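Local coordinates for protein acyl-coenzyme A thioesterase PaaI (Escherichia coli, PDB 2FS2) that hydrolyses acyl-CoA thioesters, preferring ring-hydroxylated phenylacetyl-CoA esters, as a homotetrameric hot-dog-fold thioesterase of the phenylacetate degradation pathway, at residues B[99-104]-B[109-114]. Sequence-based numbering, arbitrary orientation.
With SO4 (sulfate ion), chain D.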
loop_
_atom_site.group_PDB
_atom_site.type_symbol
_atom_site.label_atom_id
_atom_site.label_comp_id
_atom_site.label_asym_id
_atom_site.label_seq_id
_atom_site.Cartn_x
_atom_site.Cartn_y
_atom_site.Cartn_z
ATOM N N ALA B 99 -17.446 1.654 -4.935
ATOM C CA ALA B 99 -16.296 2.512 -4.999
ATOM C C ALA B 99 -16.756 3.906 -4.634
ATOM O O ALA B 99 -17.772 4.352 -5.116
ATOM C CB ALA B 99 -15.777 2.443 -6.400
ATOM N N GLN B 100 -16.035 4.633 -3.787
ATOM C CA GLN B 100 -16.454 5.940 -3.305
ATOM C C GLN B 100 -15.209 6.838 -3.400
ATOM O O GLN B 100 -14.146 6.420 -2.933
ATOM C CB GLN B 100 -16.552 5.865 -1.802
ATOM C CG GLN B 100 -17.714 5.481 -1.222
ATOM C CD GLN B 100 -17.480 5.289 0.271
ATOM O OE1 GLN B 100 -17.289 6.262 1.001
ATOM N NE2 GLN B 100 -17.461 4.069 0.697
ATOM N N VAL B 101 -15.358 8.034 -3.938
ATOM C CA VAL B 101 -14.273 9.038 -3.982
ATOM C C VAL B 101 -13.964 9.487 -2.499
ATOM O O VAL B 101 -14.873 9.701 -1.692
ATOM C CB VAL B 101 -14.629 10.217 -4.923
ATOM C CG1 VAL B 101 -15.826 10.945 -4.489
ATOM C CG2 VAL B 101 -13.510 11.243 -5.009
ATOM N N ARG B 102 -12.689 9.479 -2.130
ATOM C CA ARG B 102 -12.170 10.173 -0.886
ATOM C C ARG B 102 -11.512 11.519 -1.212
ATOM O O ARG B 102 -11.573 12.390 -0.428
ATOM C CB ARG B 102 -11.051 9.316 -0.297
ATOM C CG ARG B 102 -11.537 7.882 0.015
ATOM C CD ARG B 102 -12.781 7.807 0.924
ATOM N NE ARG B 102 -12.699 8.564 2.180
ATOM C CZ ARG B 102 -12.075 8.147 3.328
ATOM N NH1 ARG B 102 -11.414 7.031 3.388
ATOM N NH2 ARG B 102 -12.152 8.822 4.450
ATOM N N HIS B 103 -10.900 11.672 -2.374
ATOM C CA HIS B 103 -10.351 12.913 -2.848
ATOM C C HIS B 103 -10.347 12.947 -4.403
ATOM O O HIS B 103 -9.986 11.983 -5.062
ATOM C CB HIS B 103 -8.886 12.945 -2.408
ATOM C CG HIS B 103 -8.107 14.081 -3.000
ATOM N ND1 HIS B 103 -8.252 15.364 -2.548
ATOM C CD2 HIS B 103 -7.231 14.140 -4.031
ATOM C CE1 HIS B 103 -7.506 16.179 -3.282
ATOM N NE2 HIS B 103 -6.861 15.459 -4.174
ATOM N N GLN B 104 -10.664 14.084 -4.989
ATOM C CA GLN B 104 -10.534 14.217 -6.445
ATOM C C GLN B 104 -10.015 15.648 -6.688
ATOM O O GLN B 104 -10.748 16.540 -6.462
ATOM C CB GLN B 104 -11.873 13.981 -7.108
ATOM C CG GLN B 104 -11.790 14.089 -8.705
ATOM C CD GLN B 104 -10.835 13.101 -9.342
ATOM O OE1 GLN B 104 -11.092 11.912 -9.323
ATOM N NE2 GLN B 104 -9.763 13.561 -9.914
ATOM N N GLY B 109 -6.763 11.529 -8.041
ATOM C CA GLY B 109 -7.811 11.236 -7.088
ATOM C C GLY B 109 -7.544 10.000 -6.254
ATOM O O GLY B 109 -6.751 9.206 -6.642
ATOM N N VAL B 110 -8.177 9.908 -5.107
ATOM C CA VAL B 110 -8.179 8.691 -4.304
ATOM C C VAL B 110 -9.627 8.097 -4.147
ATOM O O VAL B 110 -10.551 8.818 -3.821
ATOM C CB VAL B 110 -7.572 8.924 -2.891
ATOM C CG1 VAL B 110 -7.386 7.550 -2.149
ATOM C CG2 VAL B 110 -6.149 9.573 -3.023
ATOM N N TYR B 111 -9.750 6.779 -4.328
ATOM C CA TYR B 111 -11.085 6.086 -4.349
ATOM C C TYR B 111 -10.915 4.837 -3.505
ATOM O O TYR B 111 -9.916 4.123 -3.660
ATOM C CB TYR B 111 -11.429 5.624 -5.757
ATOM C CG TYR B 111 -11.863 6.845 -6.641
ATOM C CD1 TYR B 111 -10.890 7.754 -7.074
ATOM C CD2 TYR B 111 -13.210 7.108 -6.909
ATOM C CE1 TYR B 111 -11.249 8.950 -7.768
ATOM C CE2 TYR B 111 -13.621 8.325 -7.615
ATOM C CZ TYR B 111 -12.593 9.183 -8.069
ATOM O OH TYR B 111 -12.898 10.344 -8.639
ATOM N N ASP B 112 -11.900 4.595 -2.658
ATOM C CA ASP B 112 -11.937 3.431 -1.775
ATOM C C ASP B 112 -12.981 2.515 -2.370
ATOM O O ASP B 112 -14.073 2.989 -2.663
ATOM C CB ASP B 112 -12.452 3.838 -0.455
ATOM C CG ASP B 112 -11.329 4.327 0.463
ATOM O OD1 ASP B 112 -10.193 4.446 -0.080
ATOM O OD2 ASP B 112 -11.435 4.575 1.708
ATOM N N ILE B 113 -12.663 1.225 -2.430
ATOM C CA ILE B 113 -13.598 0.272 -2.968
ATOM C C ILE B 113 -13.758 -0.831 -1.882
ATOM O O ILE B 113 -12.788 -1.288 -1.260
ATOM C CB ILE B 113 -13.063 -0.395 -4.272
ATOM C CG1 ILE B 113 -13.165 0.460 -5.549
ATOM C CG2 ILE B 113 -13.778 -1.770 -4.532
ATOM C CD1 ILE B 113 -12.276 1.794 -5.550
ATOM N N GLU B 114 -14.977 -1.283 -1.663
ATOM C CA GLU B 114 -15.158 -2.444 -0.772
ATOM C C GLU B 114 -15.936 -3.502 -1.538
ATOM O O GLU B 114 -16.985 -3.195 -2.107
ATOM C CB GLU B 114 -15.934 -1.983 0.453
ATOM C CG GLU B 114 -16.330 -3.146 1.424
ATOM C CD GLU B 114 -16.682 -2.655 2.833
ATOM O OE1 GLU B 114 -16.956 -1.412 2.970
ATOM O OE2 GLU B 114 -16.682 -3.497 3.823
HETATM S S SO4 D . -10.625 17.854 -0.203
HETATM O O1 SO4 D . -9.575 18.574 -0.913
HETATM O O2 SO4 D . -11.740 18.840 -0.153
HETATM O O3 SO4 D . -10.290 17.368 1.169
HETATM O O4 SO4 D . -10.909 16.749 -1.144
HETATM O O HOH W 1 -16.426 1.762 -0.426
#
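Residues 99-104 and 109-114 form the two arms of an antiparallel beta hairpin in the hot-dog sheet, and their pairing illustrates how a bulge can interrupt a regular register. Gln100 and Asp112 make a hydrogen-bonded pair, with Gln100 N 2.8 Å from Asp112 O and the return bond from Asp112 N to Gln100 O. Farther along, the carbonyl of Val110 serves two successive amides: Arg102 N lies 2.8 Å from Val110 O, and His103 N donates a longer bond to Val110 O, in the carbonyl plane on a lone pair. The extra residue turns the side chain of Arg102 toward the partner strand. Bends at chi2 and chi3 (-55° and -52°) pack its CG and CD against the Asp112 carboxylate, and Arg102 NH1 forms a salt bridge 3.0 Å from Asp112 OD2, meeting the carboxylate from above its plane. Asp112 OD1 pairs with Arg127 of the same chain and OD2 also with Arg127 of the second subunit, while Arg102 NH2 reaches Glu114 of that subunit, so the bulge joins a charge network across the interface. His103 ND1 makes a weak 3.3 Å hydrogen bond to SO4 O4 of a sulfate probably from the crystallisation liquor, also bound by Thr122 N of the second subunit.

The other face carries Ala99, Val101, Gln104, Tyr111 and Ile113; Ala99 and Tyr111 pack on helix 54-70. Val101 CA sits over one face of the Tyr111 ring in a CH-pi contact. At the ring's edge, Tyr111 OH lies a doubtfully short 2.5 Å from Gln104 OE1; Gln72 OE1 also approaches this hydroxyl. Arg102 and His103, both opposite Val110, define a classic beta bulge within the curved antiparallel sheet of the hot-dog fold.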